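Local coordinates for protein endonuclease and methylase LlaGI (Lactococcus lactis, PDB 5FFJ) that probably recognises a specific DNA sequence, methylates it at adenine N6 and uses a helicase-like ATPase motor, as a single-chain Type ISP restriction-modification enzyme here lacking its nuclease, at residues 768-773 with 793-797; 786-790 with 812-816; 1168-1172 with 1214-1218. All blocks are in the same frame, centred on the assembly; numbering follows the deposited sequence.

How the interactions relate
Interactions 1 and 2 lie in the N-6 DNA methylase region, their centres about 13 Å apart, and share helix 783-797. Its first half faces strand 813-815 in interaction 2, and its last turn meets helix 765-775 in interaction 1. Along the chain their segments alternate: 768-773, 786-790, 793-797, then 812-816. One helix is thereby tied both to the outer strand of the methylase sheet and to the preceding helix. Interaction 3 follows much later, within the C-terminal specificity region, its centre about 59 Å from that of interaction 2 and about 69 Å from that of interaction 1, across the chain's centre. The contacts thus sample two separate parts of the enzyme, one probably for methylation and one for DNA sequence recognition.

Interaction 1 (768-773 with 793-797)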
loop_
_atom_site.group_PDB
_atom_site.type_symbol
_atom_site.label_atom_id
_atom_site.label_comp_id
_atom_site.label_asym_id
_atom_site.label_seq_id
_atom_site.Cartn_x
_atom_site.Cartn_y
_atom_site.Cartn_z
ATOM N N ILE A 768 -36.695 15.472 -3.896
ATOM C CA ILE A 768 -35.453 14.748 -4.168
ATOM C C ILE A 768 -34.721 15.349 -5.360
ATOM O O ILE A 768 -33.536 15.670 -5.273
ATOM C CB ILE A 768 -35.696 13.240 -4.454
ATOM C CG1 ILE A 768 -35.965 12.491 -3.145
ATOM C CG2 ILE A 768 -34.487 12.620 -5.194
ATOM C CD1 ILE A 768 -36.107 10.977 -3.294
ATOM N N THR A 769 -35.438 15.477 -6.473
ATOM C CA THR A 769 -34.846 15.868 -7.750
ATOM C C THR A 769 -33.972 17.116 -7.641
ATOM O O THR A 769 -32.878 17.160 -8.201
ATOM C CB THR A 769 -35.936 16.119 -8.811
ATOM O OG1 THR A 769 -36.815 14.989 -8.873
ATOM C CG2 THR A 769 -35.313 16.347 -10.184
ATOM N N ARG A 770 -34.453 18.122 -6.918
ATOM C CA ARG A 770 -33.700 19.361 -6.743
ATOM C C ARG A 770 -32.389 19.125 -5.996
ATOM O O ARG A 770 -31.377 19.757 -6.300
ATOM C CB ARG A 770 -34.541 20.399 -5.999
ATOM C CG ARG A 770 -35.186 19.860 -4.738
ATOM C CD ARG A 770 -35.528 20.949 -3.749
ATOM N NE ARG A 770 -36.085 20.383 -2.525
ATOM C CZ ARG A 770 -36.531 21.105 -1.504
ATOM N NH1 ARG A 770 -36.487 22.428 -1.560
ATOM N NH2 ARG A 770 -37.021 20.506 -0.427
ATOM N N LYS A 771 -32.407 18.219 -5.020
ATOM C CA LYS A 771 -31.201 17.898 -4.260
ATOM C C LYS A 771 -30.137 17.340 -5.188
ATOM O O LYS A 771 -29.016 17.847 -5.244
ATOM C CB LYS A 771 -31.489 16.885 -3.152
ATOM C CG LYS A 771 -32.554 17.303 -2.167
ATOM C CD LYS A 771 -32.227 16.795 -0.779
ATOM C CE LYS A 771 -31.238 17.714 -0.080
ATOM N NZ LYS A 771 -31.853 19.019 0.300
ATOM N N PHE A 772 -30.501 16.284 -5.907
ATOM C CA PHE A 772 -29.613 15.665 -6.879
ATOM C C PHE A 772 -29.089 16.700 -7.869
ATOM O O PHE A 772 -27.918 16.676 -8.246
ATOM C CB PHE A 772 -30.341 14.542 -7.625
ATOM C CG PHE A 772 -29.542 13.941 -8.747
ATOM C CD1 PHE A 772 -29.520 14.536 -9.998
ATOM C CD2 PHE A 772 -28.817 12.778 -8.554
ATOM C CE1 PHE A 772 -28.785 13.990 -11.029
ATOM C CE2 PHE A 772 -28.083 12.224 -9.585
ATOM C CZ PHE A 772 -28.068 12.832 -10.824
ATOM N N MET A 773 -29.962 17.610 -8.285
ATOM C CA MET A 773 -29.602 18.604 -9.289
ATOM C C MET A 773 -28.726 19.705 -8.694
ATOM O O MET A 773 -27.561 19.850 -9.067
ATOM C CB MET A 773 -30.864 19.215 -9.909
ATOM C CG MET A 773 -30.819 19.335 -11.425
ATOM S SD MET A 773 -30.718 17.742 -12.273
ATOM C CE MET A 773 -32.251 16.963 -11.761
ATOM N N ILE A 793 -23.756 7.582 -8.833
ATOM C CA ILE A 793 -24.808 8.494 -8.397
ATOM C C ILE A 793 -25.825 8.661 -9.522
ATOM O O ILE A 793 -27.033 8.662 -9.284
ATOM C CB ILE A 793 -24.248 9.873 -7.995
ATOM C CG1 ILE A 793 -23.197 9.726 -6.894
ATOM C CG2 ILE A 793 -25.370 10.778 -7.498
ATOM C CD1 ILE A 793 -22.307 10.941 -6.740
ATOM N N GLU A 794 -25.325 8.804 -10.746
ATOM C CA GLU A 794 -26.182 8.920 -11.921
ATOM C C GLU A 794 -27.059 7.681 -12.088
ATOM O O GLU A 794 -28.244 7.784 -12.401
ATOM C CB GLU A 794 -25.338 9.129 -13.179
ATOM C CG GLU A 794 -24.668 10.487 -13.268
ATOM C CD GLU A 794 -23.722 10.584 -14.448
ATOM O OE1 GLU A 794 -23.678 9.627 -15.251
ATOM O OE2 GLU A 794 -23.022 11.612 -14.574
ATOM N N ALA A 795 -26.463 6.512 -11.874
ATOM C CA ALA A 795 -27.158 5.241 -12.051
ATOM C C ALA A 795 -28.173 5.007 -10.937
ATOM O O ALA A 795 -29.302 4.587 -11.193
ATOM C CB ALA A 795 -26.157 4.097 -12.099
ATOM N N THR A 796 -27.766 5.277 -9.702
ATOM C CA THR A 796 -28.637 5.073 -8.550
ATOM C C THR A 796 -29.742 6.123 -8.495
ATOM O O THR A 796 -30.697 5.986 -7.729
ATOM C CB THR A 796 -27.843 5.104 -7.229
ATOM O OG1 THR A 796 -26.972 6.244 -7.214
ATOM C CG2 THR A 796 -27.021 3.827 -7.071
ATOM N N PHE A 797 -29.611 7.170 -9.305
ATOM C CA PHE A 797 -30.658 8.180 -9.412
ATOM C C PHE A 797 -31.712 7.750 -10.428
ATOM O O PHE A 797 -32.871 8.159 -10.344
ATOM C CB PHE A 797 -30.070 9.535 -9.805
ATOM C CG PHE A 797 -31.073 10.655 -9.796
ATOM C CD1 PHE A 797 -31.919 10.833 -8.713
ATOM C CD2 PHE A 797 -31.166 11.533 -10.862
ATOM C CE1 PHE A 797 -32.843 11.858 -8.696
ATOM C CE2 PHE A 797 -32.088 12.565 -10.851
ATOM C CZ PHE A 797 -32.927 12.727 -9.765
#
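Phe-772 and Phe-797 carry this contact as a face-to-face stack, with ring centroids 3.6 Å apart and planes inclined by only 12°. CD2 of Phe-797 sits over the centre of the Phe-772 ring, and CG of Phe-772 over the centre of the Phe-797 ring. Both rings reach into the gap because each CG is anti to its own backbone N (chi1 174° in Phe-772). A CH-pi contact extends the overlap: CB of Phe-772 stands over the same face of Phe-797, 3.9 Å from its centroid. The segments belong to helices 765-775 and 783-797 of the Rossmann-like methylase fold, successive helices joined through strand 776-780; the segments run antiparallel at 169° with axes 12.1 Å apart, a spacing that the stacked rings bridge. Two isoleucine methyls add aliphatic contacts. CG2 of Ile-768 meets the edge of the Phe-797 ring, 3.9 Å from CE1, while CG2 of Ile-793 comes obliquely to Phe-772, 3.7 Å from CE2. Beyond the two segments, Phe-810 sets its ring edge-to-face with Phe-772, and Leu-751 of helix 745-760 touches both Phe-772 and Ile-793. The hydroxyl of Thr-769, at the margin, is hydrogen-bonded to Leu-765 O within its own helix.

Interaction 2 (786-790 with 812-816); sequences YYIAA and GIVLT
Tyr-786 lies across strand 813-815 and touches three successive residues of it. With CG anti to the backbone N (chi1 166°), the ring extends from the helix until one edge meets the backbone of Val-814, whose O lies in the ring plane 3.1 Å from CD2. On the Ile-813 side, CG1 approaches the ring obliquely, 3.5 Å from CE2. Leu-815 crosses the tyrosine at about a right angle, bringing its CD1 within 3.5 Å of Tyr-786 CB. The phenol OH, beside Ile-813, is hydrogen-bonded to Asn-632 ND2, and the same side chain rests on Pro-633 and Val-634 of helix 633-646. An alanine here would remove the ring from beside Ile-813 and Val-814 and is likely to open a gap between helix and strand and leave Asn-632 without its phenol partner. One turn on, Ala-789 CB is 4.0 Å from Ile-813 CD1. Ala-790 meets that same methyl through CB, also at 4.0 Å, so the tip of the isoleucine lies against both alanines. Ile-813 and Leu-815 point to this helix, whereas Val-814 points away from it, and its side chain touches Asn-836 and Leu-840 of helix 834-841. Segment and strand run antiparallel at 177°, as expected in the beta-alpha-beta crossover from strand 776-780 through helix 783-797 to strand 813-815 of a Rossmann-like methylase sheet.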
loop_
_atom_site.group_PDB
_atom_site.type_symbol
_atom_site.label_atom_id
_atom_site.label_comp_id
_atom_site.label_asym_id
_atom_site.label_seq_id
_atom_site.Cartn_x
_atom_site.Cartn_y
_atom_site.Cartn_z
ATOM N N TYR A 786 -13.350 9.606 -9.562
ATOM C CA TYR A 786 -14.318 10.633 -9.936
ATOM C C TYR A 786 -15.369 10.075 -10.894
ATOM O O TYR A 786 -16.569 10.192 -10.645
ATOM C CB TYR A 786 -13.609 11.834 -10.568
ATOM C CG TYR A 786 -14.534 12.792 -11.288
ATOM C CD1 TYR A 786 -14.885 12.585 -12.617
ATOM C CD2 TYR A 786 -15.049 13.908 -10.644
ATOM C CE1 TYR A 786 -15.728 13.453 -13.279
ATOM C CE2 TYR A 786 -15.892 14.786 -11.301
ATOM C CZ TYR A 786 -16.229 14.553 -12.616
ATOM O OH TYR A 786 -17.068 15.426 -13.269
ATOM N N TYR A 787 -14.906 9.481 -11.994
ATOM C CA TYR A 787 -15.791 8.880 -12.991
ATOM C C TYR A 787 -16.769 7.901 -12.353
ATOM O O TYR A 787 -17.986 8.046 -12.476
ATOM C CB TYR A 787 -14.979 8.143 -14.062
ATOM C CG TYR A 787 -14.219 9.021 -15.035
ATOM C CD1 TYR A 787 -14.608 10.330 -15.285
ATOM C CD2 TYR A 787 -13.113 8.528 -15.716
ATOM C CE1 TYR A 787 -13.912 11.124 -16.181
ATOM C CE2 TYR A 787 -12.412 9.312 -16.610
ATOM C CZ TYR A 787 -12.815 10.608 -16.839
ATOM O OH TYR A 787 -12.116 11.389 -17.732
ATOM N N ILE A 788 -16.218 6.899 -11.679
ATOM C CA ILE A 788 -17.009 5.876 -11.013
ATOM C C ILE A 788 -18.009 6.493 -10.042
ATOM O O ILE A 788 -19.153 6.050 -9.954
ATOM C CB ILE A 788 -16.093 4.887 -10.267
ATOM C CG1 ILE A 788 -15.272 4.084 -11.279
ATOM C CG2 ILE A 788 -16.904 3.949 -9.375
ATOM C CD1 ILE A 788 -14.149 3.287 -10.669
ATOM N N ALA A 789 -17.575 7.517 -9.315
ATOM C CA ALA A 789 -18.446 8.191 -8.362
ATOM C C ALA A 789 -19.607 8.875 -9.074
ATOM O O ALA A 789 -20.741 8.839 -8.599
ATOM C CB ALA A 789 -17.660 9.201 -7.549
ATOM N N ALA A 790 -19.318 9.498 -10.212
ATOM C CA ALA A 790 -20.349 10.161 -11.002
ATOM C C ALA A 790 -21.411 9.160 -11.441
ATOM O O ALA A 790 -22.590 9.323 -11.132
ATOM C CB ALA A 790 -19.736 10.849 -12.212
ATOM N N GLY A 812 -23.608 17.965 -9.623
ATOM C CA GLY A 812 -22.948 18.456 -8.424
ATOM C C GLY A 812 -21.587 17.863 -8.086
ATOM O O GLY A 812 -21.092 18.072 -6.979
ATOM N N ILE A 813 -20.972 17.140 -9.018
ATOM C CA ILE A 813 -19.682 16.504 -8.746
ATOM C C ILE A 813 -18.514 17.264 -9.383
ATOM O O ILE A 813 -18.552 17.616 -10.565
ATOM C CB ILE A 813 -19.662 15.032 -9.229
ATOM C CG1 ILE A 813 -18.354 14.354 -8.806
ATOM C CG2 ILE A 813 -19.870 14.947 -10.738
ATOM C CD1 ILE A 813 -18.317 12.860 -9.067
ATOM N N VAL A 814 -17.487 17.522 -8.574
ATOM C CA VAL A 814 -16.261 18.173 -9.031
ATOM C C VAL A 814 -15.094 17.182 -8.994
ATOM O O VAL A 814 -15.222 16.078 -8.464
ATOM C CB VAL A 814 -15.899 19.396 -8.154
ATOM C CG1 VAL A 814 -15.064 20.393 -8.937
ATOM C CG2 VAL A 814 -17.153 20.083 -7.616
ATOM N N LEU A 815 -13.964 17.579 -9.577
ATOM C CA LEU A 815 -12.703 16.851 -9.453
ATOM C C LEU A 815 -11.606 17.746 -8.863
ATOM O O LEU A 815 -10.910 18.442 -9.605
ATOM C CB LEU A 815 -12.252 16.333 -10.816
ATOM C CG LEU A 815 -10.893 15.632 -10.821
ATOM C CD1 LEU A 815 -11.035 14.172 -10.442
ATOM C CD2 LEU A 815 -10.224 15.800 -12.168
ATOM N N THR A 816 -11.425 17.703 -7.544
ATOM C CA THR A 816 -10.557 18.665 -6.866
ATOM C C THR A 816 -9.915 18.156 -5.583
ATOM O O THR A 816 -10.298 17.121 -5.038
ATOM C CB THR A 816 -11.327 19.944 -6.478
ATOM O OG1 THR A 816 -12.561 19.585 -5.841
ATOM C CG2 THR A 816 -11.612 20.809 -7.693
#

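Interaction 3 (1168-1172 with 1214-1218); sequences YQTFP and PRFTY
The Tyr-1218 ring presents its edge to the end of helix 1167-1170: Gln-1169 O lies in the ring plane, 3.3 Å from CD2, and Thr-1170 O sits near that plane beside CE2. Pro-1172 comes obliquely to the ring through CD and crosses the tyrosine at about a right angle, its CG packed against Tyr-1218 CB. Along the strand, the Phe-1216 ring has Arg-1215 CG over the centre of one face. Gln-1169 O also accepts the Tyr-1218 N-H in its carbonyl plane, at an N-H...O angle of 141°; the modelled 2.5 Å between Tyr-1218 N and Gln-1169 O is doubtfully short. A CA-H...O contact from Thr-1217 CA at 3.5 Å reaches the same Gln-1169 O. Thr-1170 CG2, placed anti to its own carbonyl carbon (chi1 58°, measured to OG1), meets Pro-1214 CB at 3.5 Å. Asn-1178 ND2 bonds to both Thr-1170 O and Phe-1216 O, linking the segments a second time, while Tyr-1218 OH bonds to Lys-1177 O. The arrangement is a helix C-terminus whose last-turn carbonyl accepts the N-H following strand 1216-1217; it joins the two in the Type ISP specificity domain, about 7 Å (nearest atoms) from bound DNA that this domain probably reads.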
loop_
_atom_site.group_PDB
_atom_site.type_symbol
_atom_site.label_atom_id
_atom_site.label_comp_id
_atom_site.label_asym_id
_atom_site.label_seq_id
_atom_site.Cartn_x
_atom_site.Cartn_y
_atom_site.Cartn_z
ATOM N N TYR A 1168 25.084 10.808 25.835
ATOM C CA TYR A 1168 26.477 11.205 25.995
ATOM C C TYR A 1168 26.727 11.775 27.390
ATOM O O TYR A 1168 27.859 11.763 27.877
ATOM C CB TYR A 1168 26.877 12.218 24.923
ATOM C CG TYR A 1168 27.244 11.573 23.605
ATOM C CD1 TYR A 1168 28.480 10.968 23.430
ATOM C CD2 TYR A 1168 26.355 11.567 22.538
ATOM C CE1 TYR A 1168 28.822 10.374 22.232
ATOM C CE2 TYR A 1168 26.689 10.972 21.335
ATOM C CZ TYR A 1168 27.925 10.378 21.188
ATOM O OH TYR A 1168 28.271 9.784 19.994
ATOM N N GLN A 1169 25.668 12.259 28.032
ATOM C CA GLN A 1169 25.763 12.742 29.408
ATOM C C GLN A 1169 25.620 11.601 30.414
ATOM O O GLN A 1169 26.208 11.649 31.493
ATOM C CB GLN A 1169 24.699 13.808 29.685
ATOM C CG GLN A 1169 25.034 15.187 29.138
ATOM C CD GLN A 1169 25.073 15.228 27.623
ATOM O OE1 GLN A 1169 26.144 15.275 27.018
ATOM N NE2 GLN A 1169 23.899 15.218 27.001
ATOM N N THR A 1170 24.839 10.581 30.061
ATOM C CA THR A 1170 24.599 9.455 30.964
ATOM C C THR A 1170 25.513 8.269 30.665
ATOM O O THR A 1170 25.766 7.443 31.542
ATOM C CB THR A 1170 23.140 8.972 30.889
ATOM O OG1 THR A 1170 22.823 8.591 29.545
ATOM C CG2 THR A 1170 22.193 10.066 31.344
ATOM N N PHE A 1171 25.997 8.186 29.429
ATOM C CA PHE A 1171 26.918 7.123 29.027
ATOM C C PHE A 1171 27.942 7.635 28.015
ATOM O O PHE A 1171 27.892 7.260 26.843
ATOM C CB PHE A 1171 26.153 5.939 28.426
ATOM C CG PHE A 1171 25.420 5.105 29.439
ATOM C CD1 PHE A 1171 26.104 4.215 30.249
ATOM C CD2 PHE A 1171 24.044 5.197 29.566
ATOM C CE1 PHE A 1171 25.431 3.441 31.177
ATOM C CE2 PHE A 1171 23.366 4.425 30.489
ATOM C CZ PHE A 1171 24.060 3.545 31.295
ATOM N N PRO A 1172 28.876 8.489 28.468
ATOM C CA PRO A 1172 29.865 9.149 27.603
ATOM C C PRO A 1172 30.605 8.209 26.652
ATOM O O PRO A 1172 30.921 8.607 25.531
ATOM C CB PRO A 1172 30.842 9.766 28.605
ATOM C CG PRO A 1172 30.026 10.017 29.809
ATOM C CD PRO A 1172 29.029 8.897 29.876
ATOM N N PRO A 1214 18.223 8.719 34.939
ATOM C CA PRO A 1214 19.601 8.311 35.236
ATOM C C PRO A 1214 20.009 8.554 36.682
ATOM O O PRO A 1214 19.520 9.482 37.325
ATOM C CB PRO A 1214 20.432 9.179 34.286
ATOM C CG PRO A 1214 19.601 10.379 34.055
ATOM C CD PRO A 1214 18.181 9.901 34.061
ATOM N N ARG A 1215 20.903 7.707 37.179
ATOM C CA ARG A 1215 21.443 7.851 38.522
ATOM C C ARG A 1215 22.566 8.878 38.515
ATOM O O ARG A 1215 22.781 9.586 39.500
ATOM C CB ARG A 1215 21.950 6.502 39.040
ATOM C CG ARG A 1215 22.642 6.550 40.396
ATOM C CD ARG A 1215 21.694 6.986 41.502
ATOM N NE ARG A 1215 22.347 6.989 42.809
ATOM C CZ ARG A 1215 23.093 7.986 43.279
ATOM N NH1 ARG A 1215 23.293 9.079 42.553
ATOM N NH2 ARG A 1215 23.642 7.892 44.482
ATOM N N PHE A 1216 23.269 8.955 37.388
ATOM C CA PHE A 1216 24.409 9.851 37.242
ATOM C C PHE A 1216 24.335 10.650 35.946
ATOM O O PHE A 1216 23.707 10.225 34.976
ATOM C CB PHE A 1216 25.718 9.058 37.266
ATOM C CG PHE A 1216 25.965 8.317 38.549
ATOM C CD1 PHE A 1216 25.799 8.940 39.772
ATOM C CD2 PHE A 1216 26.375 6.995 38.525
ATOM C CE1 PHE A 1216 26.033 8.254 40.950
ATOM C CE2 PHE A 1216 26.609 6.307 39.697
ATOM C CZ PHE A 1216 26.439 6.938 40.911
ATOM N N THR A 1217 24.983 11.810 35.947
ATOM C CA THR A 1217 25.228 12.568 34.725
ATOM C C THR A 1217 26.712 12.899 34.651
ATOM O O THR A 1217 27.350 13.132 35.678
ATOM C CB THR A 1217 24.401 13.858 34.671
ATOM O OG1 THR A 1217 24.527 14.565 35.911
ATOM C CG2 THR A 1217 22.939 13.539 34.416
ATOM N N TYR A 1218 27.257 12.918 33.436
ATOM C CA TYR A 1218 28.694 13.091 33.239
ATOM C C TYR A 1218 29.033 14.390 32.513
ATOM O O TYR A 1218 28.171 15.018 31.897
ATOM C CB TYR A 1218 29.267 11.904 32.462
ATOM C CG TYR A 1218 29.321 10.625 33.261
ATOM C CD1 TYR A 1218 30.423 10.324 34.047
ATOM C CD2 TYR A 1218 28.268 9.719 33.232
ATOM C CE1 TYR A 1218 30.479 9.159 34.779
ATOM C CE2 TYR A 1218 28.316 8.549 33.964
ATOM C CZ TYR A 1218 29.424 8.275 34.737
ATOM O OH TYR A 1218 29.482 7.112 35.469
#